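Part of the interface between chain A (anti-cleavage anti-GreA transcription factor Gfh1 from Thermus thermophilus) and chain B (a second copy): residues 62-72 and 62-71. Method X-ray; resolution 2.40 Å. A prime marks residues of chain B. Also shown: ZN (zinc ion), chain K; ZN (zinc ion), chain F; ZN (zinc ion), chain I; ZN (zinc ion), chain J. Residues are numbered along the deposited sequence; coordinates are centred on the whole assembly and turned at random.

Chain A (62-72) IDSLEDILSRA
Chain B 62-71: IDSLEDILSR

Two copies of the same helical segment cross near their midpoints, with axes 8.7 Å apart at closest approach and N-to-C directions 68° apart. Both chains enter already helical, with i to i+4 backbone hydrogen bonds such as Glu66 N to Ile62 O (3.0 Å) and Ser70′ N to Glu66′ O (3.0 Å). The register is symmetric: Glu66 CA lies 5.6 Å from Glu66′ CA, and Asp63 CA lies 7.0 Å from Asp63′ CA. Together the stretches bury 411 Å².

The two glutamates dominate the contact. Their CA-to-CB bonds point toward the partner helix, and the CB atoms of Glu66 and Glu66′ approach to 4.0 Å. Each side chain is a knob in a hole made by residues 63, 66, 67 and 70 of the other helix. Both adopt m, t for chi1 and chi2, which extends the chain across the partner; chi3 then differs in sign, 36° in Glu66 and −34° in Glu66′. The methylenes fill the tight crossing, and the carboxylates reach the partner's Asp67.

Zinc accounts for one of these acidic encounters. The chain I ion is bound by Asp67 OD1 at 2.3 Å and Glu66′ OE2 at 2.0 Å, so it bridges the chains and draws these two oxygens, Asp67 OD1 and Glu66′ OE2, to 2.8 Å. The reciprocal pair, Glu66 OE2 and Asp67′ OD1, is also 2.8 Å apart, while Asp67′ OD1 binds the chain J and chain F ions at 2.1 and 2.6 Å.

Both aspartates at 67 use a t chi1 (173° and −166°), with CA-to-CB sideways to the partner. In each chain Arg71, with chi1 m and chi2 and chi3 t, folds back over the preceding turn to form a salt bridge with Asp67. Arg71 NE donates to Asp67 OD2 and Arg71 NH2, weakly, to Asp67 OD1, both at 2.8 Å; Arg71′ NE lies only 2.4 Å from Asp67′ OD2. The guanidinium thus offsets negative charge.

Ser70 and Ser70′ point toward the partner in the p rotamer, which turns each hydroxyl back onto its own helix: Ser70 OG donates to Asp67 O (2.5 Å) and Ser70′ OG to Asp67′ O (2.6 Å). Their small size leaves space for the opposing glutamate, with Glu66 CG 3.8 Å from Ser70′ OG. Between the helices, water 1 donates to Glu66′ O at 2.4 Å and weakly to Glu66 O at 3.3 Å. Asp63′ OD1, 3.9 Å from Asp63 CG, binds the chain K zinc at 2.5 Å. Ser64 and Ile68 of both chains point away from the crossing.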

# COMPACT_ATOMS: atom_id res chain seq x y z
N ILE A 62 -8.16 4.91 -1.26
CA ILE A 62 -7.18 4.01 -1.86
C ILE A 62 -5.83 4.02 -1.16
O ILE A 62 -5.26 2.96 -0.92
CB ILE A 62 -6.96 4.30 -3.34
CG1 ILE A 62 -8.23 3.95 -4.12
CG2 ILE A 62 -5.76 3.51 -3.85
CD1 ILE A 62 -8.15 4.24 -5.59
N ASP A 63 -5.29 5.20 -0.86
CA ASP A 63 -4.01 5.26 -0.18
C ASP A 63 -4.17 4.62 1.21
O ASP A 63 -3.28 3.91 1.70
CB ASP A 63 -3.47 6.71 -0.12
CG ASP A 63 -2.83 7.18 -1.46
OD1 ASP A 63 -2.50 6.32 -2.31
OD2 ASP A 63 -2.63 8.41 -1.66
N SER A 64 -5.32 4.83 1.84
CA SER A 64 -5.57 4.24 3.15
C SER A 64 -5.61 2.71 3.04
O SER A 64 -5.11 2.00 3.91
CB SER A 64 -6.90 4.77 3.72
OG SER A 64 -6.86 6.18 3.89
N LEU A 65 -6.20 2.22 1.95
CA LEU A 65 -6.34 0.78 1.68
C LEU A 65 -5.01 0.07 1.41
O LEU A 65 -4.84 -1.11 1.75
CB LEU A 65 -7.24 0.57 0.47
CG LEU A 65 -8.61 -0.00 0.79
CD1 LEU A 65 -9.47 0.05 -0.45
CD2 LEU A 65 -8.45 -1.42 1.30
N GLU A 66 -4.10 0.78 0.75
CA GLU A 66 -2.78 0.24 0.43
C GLU A 66 -1.98 0.20 1.71
O GLU A 66 -1.16 -0.68 1.92
CB GLU A 66 -2.09 1.11 -0.63
CG GLU A 66 -2.51 0.77 -2.05
CD GLU A 66 -2.05 1.80 -3.06
OE1 GLU A 66 -0.95 2.35 -2.88
OE2 GLU A 66 -2.79 2.05 -4.04
N ASP A 67 -2.25 1.16 2.60
CA ASP A 67 -1.55 1.15 3.86
C ASP A 67 -1.95 -0.07 4.67
O ASP A 67 -1.10 -0.85 5.11
CB ASP A 67 -1.88 2.36 4.71
CG ASP A 67 -1.27 2.25 6.07
OD1 ASP A 67 -0.07 2.60 6.20
OD2 ASP A 67 -1.98 1.79 6.98
N ILE A 68 -3.25 -0.22 4.88
CA ILE A 68 -3.74 -1.35 5.65
C ILE A 68 -3.12 -2.64 5.12
O ILE A 68 -2.60 -3.46 5.87
CB ILE A 68 -5.26 -1.47 5.54
CG1 ILE A 68 -5.91 -0.13 5.86
CG2 ILE A 68 -5.77 -2.55 6.48
CD1 ILE A 68 -7.36 -0.04 5.42
N LEU A 69 -3.17 -2.79 3.80
CA LEU A 69 -2.65 -3.99 3.16
C LEU A 69 -1.16 -4.24 3.39
O LEU A 69 -0.73 -5.39 3.54
CB LEU A 69 -2.94 -3.91 1.66
CG LEU A 69 -4.41 -4.00 1.24
CD1 LEU A 69 -4.55 -3.60 -0.22
CD2 LEU A 69 -4.91 -5.43 1.47
N SER A 70 -0.38 -3.17 3.40
CA SER A 70 1.06 -3.29 3.59
C SER A 70 1.40 -3.76 5.00
O SER A 70 2.48 -4.29 5.23
CB SER A 70 1.73 -1.95 3.33
OG SER A 70 1.28 -0.98 4.26
N ARG A 71 0.47 -3.60 5.94
CA ARG A 71 0.70 -4.01 7.33
C ARG A 71 0.09 -5.36 7.62
O ARG A 71 0.37 -5.94 8.65
CB ARG A 71 0.08 -3.02 8.29
CG ARG A 71 0.48 -1.62 8.02
CD ARG A 71 -0.31 -0.65 8.85
NE ARG A 71 0.12 0.69 8.52
CZ ARG A 71 1.37 1.12 8.66
NH1 ARG A 71 2.30 0.30 9.15
NH2 ARG A 71 1.71 2.36 8.31
N ALA A 72 -0.73 -5.84 6.71
CA ALA A 72 -1.42 -7.11 6.88
C ALA A 72 -0.57 -8.29 7.35
O ALA A 72 0.55 -8.49 6.88
CB ALA A 72 -2.13 -7.48 5.58
N ILE B 62 7.11 6.47 0.56
CA ILE B 62 6.27 5.53 1.29
C ILE B 62 5.03 5.10 0.51
O ILE B 62 4.82 3.91 0.30
CB ILE B 62 5.79 6.13 2.62
CG1 ILE B 62 6.96 6.22 3.60
CG2 ILE B 62 4.67 5.28 3.21
CD1 ILE B 62 6.52 6.58 5.00
N ASP B 63 4.20 6.06 0.11
CA ASP B 63 2.99 5.71 -0.62
C ASP B 63 3.28 4.99 -1.93
O ASP B 63 2.56 4.07 -2.31
CB ASP B 63 2.11 6.95 -0.83
CG ASP B 63 1.16 7.20 0.37
OD1 ASP B 63 0.30 6.33 0.65
OD2 ASP B 63 1.27 8.26 1.03
N SER B 64 4.37 5.36 -2.61
CA SER B 64 4.70 4.69 -3.85
C SER B 64 5.04 3.24 -3.52
O SER B 64 4.66 2.34 -4.26
CB SER B 64 5.88 5.36 -4.54
OG SER B 64 5.90 5.00 -5.91
N LEU B 65 5.73 3.03 -2.40
CA LEU B 65 6.09 1.69 -1.96
C LEU B 65 4.83 0.85 -1.60
O LEU B 65 4.72 -0.32 -1.97
CB LEU B 65 7.01 1.76 -0.73
CG LEU B 65 8.41 2.34 -0.88
CD1 LEU B 65 8.96 2.71 0.48
CD2 LEU B 65 9.32 1.35 -1.57
N GLU B 66 3.89 1.46 -0.89
CA GLU B 66 2.68 0.75 -0.51
C GLU B 66 1.92 0.33 -1.76
O GLU B 66 1.32 -0.75 -1.81
CB GLU B 66 1.77 1.61 0.38
CG GLU B 66 2.37 2.02 1.73
CD GLU B 66 1.38 2.71 2.65
OE1 GLU B 66 0.51 3.45 2.15
OE2 GLU B 66 1.50 2.52 3.89
N ASP B 67 1.94 1.19 -2.77
CA ASP B 67 1.24 0.89 -4.01
C ASP B 67 1.84 -0.36 -4.66
O ASP B 67 1.12 -1.27 -5.03
CB ASP B 67 1.33 2.05 -4.98
CG ASP B 67 0.36 1.92 -6.13
OD1 ASP B 67 -0.80 2.37 -5.99
OD2 ASP B 67 0.76 1.37 -7.17
N ILE B 68 3.15 -0.39 -4.78
CA ILE B 68 3.83 -1.52 -5.40
C ILE B 68 3.61 -2.83 -4.63
O ILE B 68 3.32 -3.87 -5.24
CB ILE B 68 5.33 -1.20 -5.54
CG1 ILE B 68 5.50 0.08 -6.37
CG2 ILE B 68 6.05 -2.35 -6.21
CD1 ILE B 68 6.92 0.56 -6.48
N LEU B 69 3.73 -2.80 -3.31
CA LEU B 69 3.54 -4.02 -2.53
C LEU B 69 2.11 -4.53 -2.67
O LEU B 69 1.88 -5.74 -2.66
CB LEU B 69 3.90 -3.76 -1.06
CG LEU B 69 5.40 -3.56 -0.80
CD1 LEU B 69 5.62 -2.83 0.51
CD2 LEU B 69 6.11 -4.89 -0.79
N SER B 70 1.16 -3.61 -2.83
CA SER B 70 -0.25 -3.98 -2.97
C SER B 70 -0.49 -4.77 -4.24
O SER B 70 -1.44 -5.54 -4.32
CB SER B 70 -1.15 -2.74 -2.96
OG SER B 70 -1.19 -2.11 -4.23
N ARG B 71 0.38 -4.58 -5.23
CA ARG B 71 0.26 -5.27 -6.51
C ARG B 71 1.24 -6.43 -6.62
O ARG B 71 1.33 -7.08 -7.66
CB ARG B 71 0.53 -4.31 -7.67
CG ARG B 71 -0.24 -3.02 -7.64
CD ARG B 71 0.54 -1.97 -8.39
NE ARG B 71 -0.07 -0.65 -8.24
CZ ARG B 71 -1.20 -0.28 -8.83
NH1 ARG B 71 -1.85 -1.12 -9.62
NH2 ARG B 71 -1.68 0.94 -8.62
ZN ZN K . -0.62 4.27 -0.42
ZN ZN F . -1.62 4.65 -5.12
ZN ZN I . 1.00 4.18 4.92
ZN ZN J . -2.70 3.04 -6.46
O HOH W 1 0.60 -2.49 -0.26